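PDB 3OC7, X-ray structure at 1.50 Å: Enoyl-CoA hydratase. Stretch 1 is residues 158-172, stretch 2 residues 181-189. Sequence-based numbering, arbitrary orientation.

Stretch 1 158-172: TLLPKLSARAAARYY
Stretch 2, residues 181-189: RRAEEIGLI

The end of one helix and the start of another can meet at their backbones, and this enoyl-CoA hydratase gives a compact example. Stretch 1 enters helical at Thr158 and Leu159; Leu160 (-67/-32°), Pro161 (-70/-18°) and Lys162 (-114/-28°) follow before an extended pair, Leu163 (phi/psi -81/147°) and Ser164 (-59/148°), and the chain then enters a helix at Ala165 that runs through Tyr172 and on. Stretch 2 opens inside a helix that began earlier in the chain and runs to about Ile186; it is closed by Gly187 (99/2°) in a Schellman motif, after which come Leu188 (-69/-37°), still in contact with stretch 1, and Ile189 (-125/167°), which does not touch it. The axes of helices 165-172 and 181-186 come within 10.8 Å, with their N-to-C directions at 134°. The register is set by Leu163 and Gly187, whose CA atoms lie 4.7 Å apart.

At this junction Ser164 N donates to Ile186 O (3.0 Å, 159°), so an amide at the N-cap of one helix serves a carbonyl at the end of the other. The same oxygen receives a CA-H...O contact from Leu163 CA at 3.3 Å. Ser164, with chi1 p, also caps its own helix, its OG accepting from Ala167 N at 3.3 Å. Gly187 is doubly constrained: its positive phi would jam a CB against the preceding carbonyl, and an ideal CB would lie only 2.4 Å from Lys162 O.

Around this backbone link the apolar side chains close up. Ile186 (p, t), with the largest covered area, sets its CB 3.6 Å from Ala167 CB, a small side chain that points toward stretch 2 and permits close approach. Its CD1 reaches Leu163 CD2 at 3.9 Å and Tyr171 CD2 at 4.2 Å. Leu163 (m, t) starts sideways but its end comes nearer, so that CD2 also lies 3.9 Å from Leu188 CB. Leu159 (m, t) likewise brings CD2 to 3.7 Å from CD1 of Leu188 (t, p), extending the apolar contact to the earlier helix.

Farther along helix 165-172 the chemistry turns polar. Tyr171 (chi1 m, chi2 -65°) places OH 2.9 Å from Arg182 NH1, near the plane of the guanidinium and at its edge. Arg182 (t, p, p, chi4 84°) folds back so that NE forms a salt bridge with Glu185 OE1 at 3.0 Å, while Glu185 itself follows m, t. Arg170 (t, t, t) brings NH1 to 4.0 Å from Arg182 NH1, a meeting of like charges. One water bridges the pair, accepting from Arg170 NH2 at 3.1 Å and Arg182 NH1 at 3.2 Å.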

# COMPACT_ATOMS: atom_id res chain seq x y z
N THR A 158 4.43 -13.06 4.35
CA THR A 158 5.06 -11.80 4.82
C THR A 158 5.43 -10.79 3.70
O THR A 158 5.53 -9.59 4.00
CB THR A 158 6.29 -12.04 5.75
OG1 THR A 158 7.34 -12.74 5.04
CG2 THR A 158 5.89 -12.78 7.06
N LEU A 159 5.61 -11.24 2.45
CA LEU A 159 5.89 -10.32 1.32
C LEU A 159 4.67 -9.53 0.83
O LEU A 159 4.76 -8.30 0.58
CB LEU A 159 6.54 -11.05 0.13
CG LEU A 159 7.94 -11.65 0.33
CD1 LEU A 159 8.45 -12.15 -1.02
CD2 LEU A 159 8.91 -10.66 0.95
N LEU A 160 3.53 -10.19 0.67
CA LEU A 160 2.36 -9.49 0.09
C LEU A 160 1.75 -8.36 0.96
O LEU A 160 1.27 -7.37 0.39
CB LEU A 160 1.29 -10.47 -0.46
CG LEU A 160 1.76 -11.40 -1.60
CD1 LEU A 160 0.58 -12.28 -2.05
CD2 LEU A 160 2.38 -10.65 -2.80
N PRO A 161 1.79 -8.48 2.31
CA PRO A 161 1.36 -7.32 3.14
C PRO A 161 2.31 -6.09 3.10
O PRO A 161 1.89 -5.00 3.47
CB PRO A 161 1.28 -7.90 4.57
CG PRO A 161 1.29 -9.38 4.39
CD PRO A 161 2.01 -9.70 3.11
N LYS A 162 3.57 -6.26 2.66
CA LYS A 162 4.59 -5.18 2.77
C LYS A 162 5.12 -4.57 1.44
O LYS A 162 5.54 -3.39 1.41
CB LYS A 162 5.75 -5.64 3.70
CG LYS A 162 5.26 -6.20 5.07
CD LYS A 162 6.39 -6.40 6.11
CE LYS A 162 5.83 -7.09 7.38
NZ LYS A 162 6.78 -7.13 8.53
N LEU A 163 5.12 -5.34 0.35
CA LEU A 163 5.58 -4.84 -0.97
C LEU A 163 4.46 -4.05 -1.65
O LEU A 163 3.28 -4.40 -1.50
CB LEU A 163 5.92 -6.03 -1.89
CG LEU A 163 7.11 -6.93 -1.61
CD1 LEU A 163 7.16 -8.10 -2.60
CD2 LEU A 163 8.36 -6.12 -1.73
N SER A 164 4.81 -3.02 -2.42
CA SER A 164 3.78 -2.42 -3.29
C SER A 164 3.19 -3.46 -4.27
O SER A 164 3.90 -4.41 -4.69
CB SER A 164 4.34 -1.22 -4.04
OG SER A 164 5.08 -1.62 -5.18
N ALA A 165 1.91 -3.30 -4.63
CA ALA A 165 1.25 -4.23 -5.56
C ALA A 165 1.99 -4.39 -6.92
O ALA A 165 2.22 -5.52 -7.41
CB ALA A 165 -0.21 -3.81 -5.79
N ARG A 166 2.34 -3.25 -7.53
CA ARG A 166 3.05 -3.28 -8.83
C ARG A 166 4.42 -3.98 -8.74
O ARG A 166 4.81 -4.73 -9.66
CB ARG A 166 3.20 -1.86 -9.44
CG ARG A 166 1.88 -1.16 -9.93
CD ARG A 166 1.13 -2.01 -10.98
NE ARG A 166 0.07 -1.29 -11.73
CZ ARG A 166 -0.67 -1.84 -12.71
NH1 ARG A 166 -0.50 -3.13 -13.03
NH2 ARG A 166 -1.58 -1.11 -13.35
N ALA A 167 5.15 -3.77 -7.63
CA ALA A 167 6.47 -4.42 -7.45
C ALA A 167 6.38 -5.94 -7.24
O ALA A 167 7.21 -6.69 -7.80
CB ALA A 167 7.26 -3.75 -6.31
N ALA A 168 5.42 -6.41 -6.43
CA ALA A 168 5.24 -7.85 -6.23
C ALA A 168 4.97 -8.54 -7.58
O ALA A 168 5.64 -9.54 -7.93
CB ALA A 168 4.09 -8.14 -5.19
N ALA A 169 4.04 -7.99 -8.36
CA ALA A 169 3.70 -8.57 -9.68
C ALA A 169 4.90 -8.56 -10.66
O ALA A 169 5.15 -9.56 -11.35
CB ALA A 169 2.47 -7.85 -10.29
N ARG A 170 5.63 -7.45 -10.72
CA ARG A 170 6.82 -7.38 -11.60
C ARG A 170 7.86 -8.45 -11.22
O ARG A 170 8.20 -9.32 -12.05
CB ARG A 170 7.46 -5.97 -11.57
CG ARG A 170 8.76 -5.86 -12.40
CD ARG A 170 9.49 -4.53 -12.20
NE ARG A 170 10.70 -4.43 -13.05
CZ ARG A 170 11.33 -3.28 -13.30
NH1 ARG A 170 10.87 -2.14 -12.78
NH2 ARG A 170 12.41 -3.27 -14.06
N TYR A 171 8.35 -8.42 -9.98
CA TYR A 171 9.52 -9.23 -9.59
C TYR A 171 9.21 -10.75 -9.45
O TYR A 171 10.09 -11.57 -9.75
CB TYR A 171 10.26 -8.60 -8.37
CG TYR A 171 10.98 -7.29 -8.74
CD1 TYR A 171 12.04 -7.28 -9.64
CD2 TYR A 171 10.56 -6.05 -8.22
CE1 TYR A 171 12.68 -6.08 -10.02
CE2 TYR A 171 11.21 -4.83 -8.59
CZ TYR A 171 12.27 -4.87 -9.49
OH TYR A 171 12.91 -3.70 -9.86
N TYR A 172 7.98 -11.11 -9.07
CA TYR A 172 7.48 -12.51 -9.11
C TYR A 172 7.51 -13.12 -10.55
O TYR A 172 7.75 -14.33 -10.72
CB TYR A 172 6.02 -12.60 -8.56
CG TYR A 172 5.81 -12.75 -7.03
CD1 TYR A 172 6.62 -12.07 -6.10
CD2 TYR A 172 4.74 -13.51 -6.51
CE1 TYR A 172 6.40 -12.19 -4.71
CE2 TYR A 172 4.52 -13.63 -5.11
CZ TYR A 172 5.35 -12.96 -4.23
OH TYR A 172 5.13 -13.09 -2.85
N ARG A 181 18.90 -0.10 -2.67
CA ARG A 181 18.12 1.09 -2.99
C ARG A 181 16.73 0.74 -3.57
O ARG A 181 15.69 1.31 -3.15
CB ARG A 181 18.93 2.00 -3.93
N ARG A 182 16.70 -0.19 -4.53
CA ARG A 182 15.42 -0.67 -5.09
C ARG A 182 14.57 -1.40 -4.03
O ARG A 182 13.34 -1.15 -3.94
CB ARG A 182 15.65 -1.54 -6.35
CG ARG A 182 14.38 -2.04 -7.10
CD ARG A 182 13.39 -0.95 -7.58
NE ARG A 182 14.01 0.10 -8.38
CZ ARG A 182 14.25 0.04 -9.69
NH1 ARG A 182 13.95 -1.04 -10.40
NH2 ARG A 182 14.83 1.08 -10.29
N ALA A 183 15.21 -2.21 -3.18
CA ALA A 183 14.50 -2.89 -2.09
C ALA A 183 13.79 -1.90 -1.11
O ALA A 183 12.65 -2.15 -0.65
CB ALA A 183 15.44 -3.88 -1.35
N GLU A 184 14.43 -0.75 -0.82
CA GLU A 184 13.81 0.30 -0.01
C GLU A 184 12.60 0.92 -0.72
O GLU A 184 11.53 1.07 -0.12
CB GLU A 184 14.84 1.38 0.39
CG GLU A 184 14.27 2.53 1.28
CD GLU A 184 15.22 3.71 1.47
OE1 GLU A 184 16.44 3.53 1.68
OE2 GLU A 184 14.73 4.86 1.41
N GLU A 185 12.78 1.28 -1.99
CA GLU A 185 11.70 1.87 -2.81
C GLU A 185 10.39 1.05 -2.83
O GLU A 185 9.29 1.64 -2.75
CB GLU A 185 12.17 2.13 -4.27
CG GLU A 185 13.19 3.28 -4.45
CD GLU A 185 13.90 3.28 -5.81
OE1 GLU A 185 13.46 2.57 -6.75
OE2 GLU A 185 14.91 4.01 -5.95
N ILE A 186 10.52 -0.28 -2.90
CA ILE A 186 9.36 -1.19 -3.07
C ILE A 186 8.75 -1.75 -1.76
O ILE A 186 7.68 -2.40 -1.79
CB ILE A 186 9.67 -2.37 -4.05
CG1 ILE A 186 10.68 -3.36 -3.46
CG2 ILE A 186 10.16 -1.81 -5.41
CD1 ILE A 186 10.88 -4.66 -4.30
N GLY A 187 9.42 -1.54 -0.62
CA GLY A 187 8.89 -2.00 0.68
C GLY A 187 9.49 -3.32 1.17
O GLY A 187 9.10 -3.81 2.25
N LEU A 188 10.46 -3.89 0.44
CA LEU A 188 11.10 -5.15 0.90
C LEU A 188 11.98 -4.93 2.16
O LEU A 188 12.03 -5.80 3.05
CB LEU A 188 11.91 -5.82 -0.22
CG LEU A 188 12.67 -7.12 0.14
CD1 LEU A 188 11.72 -8.22 0.66
CD2 LEU A 188 13.48 -7.64 -1.02
N ILE A 189 12.66 -3.78 2.21
CA ILE A 189 13.41 -3.34 3.43
C ILE A 189 12.96 -1.95 3.86
O ILE A 189 12.27 -1.25 3.10
CB ILE A 189 14.98 -3.39 3.23
CG1 ILE A 189 15.43 -2.35 2.20
CG2 ILE A 189 15.44 -4.82 2.86
CD1 ILE A 189 16.95 -2.26 1.97
O HOH W 1 14.49 -1.09 -13.58